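Catalase (Bacillus pumilus, PDB 4QOL) breaks down hydrogen peroxide to water and oxygen at a haem iron and also shows peroxidase-like reactivity toward phenolic substrates. Local coordinates at the interface of chains A and B and the interface of chains A and C. Sequence-based numbering; all coordinates share one arbitrary frame. Chains: chain A/B/C, Catalase.

Contact 1 and contact 2 lie side by side, the centres of their C-alpha atoms about 7 Å apart, and they share A:Glu305 and A:Asn306. One short stretch of chain A, the turn into helix 307-312, therefore meets two neighbours at once: chain B touches it in contact 1 and chain C in contact 2. The first is a water-bridged patch around a proline, the second a direct backbone bond with flanking stacked groups. Each belongs to a two-fold symmetric interface, so both recur in exchanged form in the deposited tetramer, and the shared turn probably couples the two kinds of subunit pairing.

Contact 1: the interface of chains A and B. Residues chain A 305-306, 309-310; chain B 370, 378-380.
The N-terminal cap of helix 307-312 in chain A meets a loop of chain B here, in one patch of a catalase subunit interface. A:Asn306 is the cap: its CG stands anti to the backbone N (chi1 -180°), and its amide oxygen OD1 accepts a hydrogen bond from A:Ala309 N at 2.9 Å, within the carbonyl plane. Its backbone N is held by the A:Glu310 carboxylate, whose OE2 lies 2.9 Å away and is met from above the carboxylate plane. The OD1 bond to A:Ala309 N is likely to fix the amide's rotation, while A:Glu310 holds the backbone. B:Pro378 crosses the A:Asn306 side chain at about a right angle, its ring tip CG packing 3.7 Å from A:Asn306 CG and 3.6 Å from the methyl CB of A:Ala309. Next along the loop, B:Ser379 CB rests 3.9 Å from A:Glu305 CB. Polar contact between the chains runs through water. One water bridges A:Asn306 OD1 and B:Asp370 OD1, 2.7 Å from the latter; a second bridges B:Asp370 OD1 and A:Asn306 ND2. A third water lies 2.9 Å from A:Asn306 ND2 and also bridges the carbonyl oxygens of A:Glu305 and B:Gly380. Both ends of the amide are therefore read by solvent-mediated bonds, while the proline CG caps one face. In the fold, the cap is the last residue of the short loop joining strand 293-302 to helix 307-312, and the chain B residues all lie in loop segments.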
loop_
_atom_site.group_PDB
_atom_site.type_symbol
_atom_site.label_atom_id
_atom_site.label_comp_id
_atom_site.label_asym_id
_atom_site.label_seq_id
_atom_site.Cartn_x
_atom_site.Cartn_y
_atom_site.Cartn_z
ATOM N N GLU A 305 25.977 5.027 0.953
ATOM C CA GLU A 305 26.277 3.720 1.615
ATOM C C GLU A 305 25.386 2.590 1.170
ATOM O O GLU A 305 25.801 1.439 1.233
ATOM C CB GLU A 305 26.150 3.895 3.134
ATOM C CG GLU A 305 27.236 4.821 3.698
ATOM C CD GLU A 305 28.648 4.248 3.392
ATOM O OE1 GLU A 305 29.442 4.854 2.565
ATOM O OE2 GLU A 305 28.949 3.160 3.958
ATOM N N ASN A 306 24.148 2.906 0.762
ATOM C CA ASN A 306 23.203 1.848 0.331
ATOM C C ASN A 306 22.340 2.427 -0.800
ATOM O O ASN A 306 21.722 3.485 -0.667
ATOM C CB ASN A 306 22.324 1.377 1.473
ATOM C CG ASN A 306 21.360 0.290 1.046
ATOM O OD1 ASN A 306 20.198 0.553 0.688
ATOM N ND2 ASN A 306 21.809 -0.967 1.156
ATOM N N ALA A 309 18.353 2.618 -0.126
ATOM C CA ALA A 309 17.889 3.430 0.937
ATOM C C ALA A 309 18.064 4.915 0.607
ATOM O O ALA A 309 17.298 5.754 1.085
ATOM C CB ALA A 309 18.589 3.086 2.280
ATOM N N GLU A 310 19.120 5.227 -0.147
ATOM C CA GLU A 310 19.523 6.612 -0.433
ATOM C C GLU A 310 19.194 7.016 -1.853
ATOM O O GLU A 310 18.479 7.971 -2.045
ATOM C CB GLU A 310 21.022 6.769 -0.139
ATOM C CG GLU A 310 21.330 6.577 1.345
ATOM C CD GLU A 310 22.784 6.458 1.627
ATOM O OE1 GLU A 310 23.456 7.471 1.440
ATOM O OE2 GLU A 310 23.252 5.340 2.000
ATOM N N ASP B 370 15.941 -3.541 2.516
ATOM C CA ASP B 370 15.006 -2.784 1.683
ATOM C C ASP B 370 13.576 -2.918 2.230
ATOM O O ASP B 370 13.347 -2.925 3.439
ATOM C CB ASP B 370 15.102 -3.225 0.183
ATOM C CG ASP B 370 16.495 -3.098 -0.435
ATOM O OD1 ASP B 370 17.424 -2.632 0.256
ATOM O OD2 ASP B 370 16.654 -3.561 -1.612
ATOM N N PRO B 378 21.169 1.730 6.334
ATOM C CA PRO B 378 21.941 0.522 6.053
ATOM C C PRO B 378 23.233 0.849 5.336
ATOM O O PRO B 378 23.364 1.910 4.727
ATOM C CB PRO B 378 21.004 -0.281 5.196
ATOM C CG PRO B 378 20.158 0.737 4.494
ATOM C CD PRO B 378 19.899 1.750 5.612
ATOM N N SER B 379 24.222 -0.011 5.516
ATOM C CA SER B 379 25.515 0.132 4.897
ATOM C C SER B 379 26.102 -1.267 4.691
ATOM O O SER B 379 25.620 -2.250 5.254
ATOM C CB SER B 379 26.465 0.989 5.742
ATOM O OG SER B 379 26.726 0.370 6.992
ATOM N N GLY B 380 27.130 -1.325 3.845
ATOM C CA GLY B 380 27.956 -2.511 3.686
ATOM C C GLY B 380 27.611 -3.241 2.383
ATOM O O GLY B 380 26.502 -3.091 1.855
HETATM O O HOH W 1 18.175 -0.719 2.017
HETATM O O HOH W 2 20.004 -2.828 -0.128
HETATM O O HOH W 3 24.648 -1.119 1.723
#

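Contact 2: the interface of chains A and C. Residues chain A 244, 248, 304-308; chain C 154-157.
A direct backbone hydrogen bond joins the first turn of helix 307-312 in chain A to loop 154-157 of chain C: A:Phe307 N donates to the C:Pro154 carbonyl O at 2.8 Å. The bond is nearly straight, 176° at the hydrogen, and the donor lies almost along the C=O axis. The same oxygen is bridged by a water to A:Phe308 N, so two neighbouring amides at the helix start converge on one carbonyl, and the helix end is likely to polarise it. A second water links A:Thr244 OG1 to C:Asn157 OD1, which it meets at 2.9 Å.

Flat groups supply the packing. With CG anti to its backbone N (chi1 -177°), A:Phe307 presents one ring face to C:Asn157, whose amide plane is turned only 19° from the ring and stacks on it. C:Asn157 CB sits toward the rim, 3.7 Å from the ring centroid, while its OD1 reaches past CZ at 3.5 Å. An alanine in place of A:Phe307 would remove this face and would probably leave the C:Asn157 side chain less well supported. A:Tyr248, on helix 242-253, offers a ring face to the C:Thr156 methyl CG2, 3.8 Å from the ring centroid and displaced toward CZ, which carries the hydroxyl.

Beside them, C:Val155 spreads its branches over backbone oxygens: CG1 lies 3.4 Å from A:Pro304 O and near the A:Tyr248 hydroxyl, and CG2 faces A:Glu305 O. The chain C loop thus lies across a surface formed by helices 242-253 and 307-312, and the bond, the waters and the two ring faces probably help hold the two subunits together in the tetramer.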
loop_
_atom_site.group_PDB
_atom_site.type_symbol
_atom_site.label_atom_id
_atom_site.label_comp_id
_atom_site.label_asym_id
_atom_site.label_seq_id
_atom_site.Cartn_x
_atom_site.Cartn_y
_atom_site.Cartn_z
ATOM N N THR A 244 26.306 4.748 -14.587
ATOM C CA THR A 244 26.322 4.509 -13.161
ATOM C C THR A 244 27.742 4.048 -12.727
ATOM O O THR A 244 28.268 4.472 -11.690
ATOM C CB THR A 244 25.303 3.423 -12.829
ATOM O OG1 THR A 244 23.981 3.972 -12.903
ATOM C CG2 THR A 244 25.419 2.874 -11.417
ATOM N N TYR A 248 30.369 6.200 -10.038
ATOM C CA TYR A 248 30.804 5.564 -8.816
ATOM C C TYR A 248 32.324 5.498 -8.790
ATOM O O TYR A 248 32.986 5.825 -7.797
ATOM C CB TYR A 248 30.189 4.179 -8.708
ATOM C CG TYR A 248 30.490 3.502 -7.387
ATOM C CD1 TYR A 248 31.651 2.785 -7.216
ATOM C CD2 TYR A 248 29.609 3.626 -6.300
ATOM C CE1 TYR A 248 31.944 2.201 -5.992
ATOM C CE2 TYR A 248 29.895 3.045 -5.103
ATOM C CZ TYR A 248 31.072 2.350 -4.950
ATOM O OH TYR A 248 31.297 1.775 -3.703
ATOM N N PRO A 304 26.887 6.952 -2.004
ATOM C CA PRO A 304 26.015 6.508 -0.899
ATOM C C PRO A 304 26.467 5.235 -0.258
ATOM O O PRO A 304 27.225 4.404 -0.872
ATOM C CB PRO A 304 24.641 6.304 -1.571
ATOM C CG PRO A 304 24.749 7.114 -2.851
ATOM C CD PRO A 304 26.173 6.953 -3.292
ATOM N N GLU A 305 25.977 5.027 0.953
ATOM C CA GLU A 305 26.277 3.720 1.615
ATOM C C GLU A 305 25.386 2.590 1.170
ATOM O O GLU A 305 25.801 1.439 1.233
ATOM C CB GLU A 305 26.150 3.895 3.134
ATOM C CG GLU A 305 27.236 4.821 3.698
ATOM C CD GLU A 305 28.648 4.248 3.392
ATOM O OE1 GLU A 305 29.442 4.854 2.565
ATOM O OE2 GLU A 305 28.949 3.160 3.958
ATOM N N ASN A 306 24.148 2.906 0.762
ATOM C CA ASN A 306 23.203 1.848 0.331
ATOM C C ASN A 306 22.340 2.427 -0.800
ATOM O O ASN A 306 21.722 3.485 -0.667
ATOM C CB ASN A 306 22.324 1.377 1.473
ATOM C CG ASN A 306 21.360 0.290 1.046
ATOM O OD1 ASN A 306 20.198 0.553 0.688
ATOM N ND2 ASN A 306 21.809 -0.967 1.156
ATOM N N PHE A 307 22.373 1.775 -1.935
ATOM C CA PHE A 307 21.739 2.355 -3.125
ATOM C C PHE A 307 20.230 2.478 -2.923
ATOM O O PHE A 307 19.605 3.505 -3.252
ATOM C CB PHE A 307 22.069 1.492 -4.351
ATOM C CG PHE A 307 21.532 2.041 -5.653
ATOM C CD1 PHE A 307 20.271 1.741 -6.066
ATOM C CD2 PHE A 307 22.302 2.882 -6.412
ATOM C CE1 PHE A 307 19.768 2.280 -7.229
ATOM C CE2 PHE A 307 21.871 3.330 -7.635
ATOM C CZ PHE A 307 20.596 3.057 -8.042
ATOM N N PHE A 308 19.599 1.412 -2.456
ATOM C CA PHE A 308 18.133 1.481 -2.268
ATOM C C PHE A 308 17.743 2.622 -1.299
ATOM O O PHE A 308 16.823 3.406 -1.571
ATOM C CB PHE A 308 17.592 0.143 -1.777
ATOM C CG PHE A 308 16.126 0.137 -1.490
ATOM C CD1 PHE A 308 15.214 -0.148 -2.475
ATOM C CD2 PHE A 308 15.652 0.511 -0.241
ATOM C CE1 PHE A 308 13.842 -0.089 -2.188
ATOM C CE2 PHE A 308 14.274 0.521 0.055
ATOM C CZ PHE A 308 13.374 0.245 -0.904
ATOM N N PRO C 154 24.615 -4.045 -3.242
ATOM C CA PRO C 154 23.715 -3.067 -2.616
ATOM C C PRO C 154 24.301 -1.679 -2.397
ATOM O O PRO C 154 23.538 -0.739 -2.178
ATOM C CB PRO C 154 23.374 -3.729 -1.274
ATOM C CG PRO C 154 24.600 -4.474 -0.944
ATOM C CD PRO C 154 24.995 -5.073 -2.265
ATOM N N VAL C 155 25.620 -1.538 -2.567
ATOM C CA VAL C 155 26.236 -0.189 -2.613
ATOM C C VAL C 155 26.233 0.351 -4.038
ATOM O O VAL C 155 25.888 1.520 -4.239
ATOM C CB VAL C 155 27.624 -0.205 -1.961
ATOM C CG1 VAL C 155 28.158 1.213 -1.787
ATOM C CG2 VAL C 155 27.553 -0.925 -0.614
ATOM N N THR C 156 26.722 -0.436 -5.019
ATOM C CA THR C 156 27.086 0.099 -6.314
ATOM C C THR C 156 26.007 -0.008 -7.366
ATOM O O THR C 156 26.108 0.651 -8.421
ATOM C CB THR C 156 28.294 -0.620 -6.897
ATOM O OG1 THR C 156 27.907 -1.963 -7.226
ATOM C CG2 THR C 156 29.474 -0.635 -5.900
ATOM N N ASN C 157 24.988 -0.847 -7.128
ATOM C CA ASN C 157 24.005 -1.227 -8.150
ATOM C C ASN C 157 24.602 -1.836 -9.369
ATOM O O ASN C 157 23.951 -1.814 -10.439
ATOM C CB ASN C 157 23.150 0.023 -8.534
ATOM C CG ASN C 157 21.831 -0.311 -9.185
ATOM O OD1 ASN C 157 21.342 0.384 -10.134
ATOM N ND2 ASN C 157 21.229 -1.386 -8.691
HETATM O O HOH W 4 20.816 -1.206 -2.188
HETATM O O HOH W 5 21.809 2.789 -11.730
#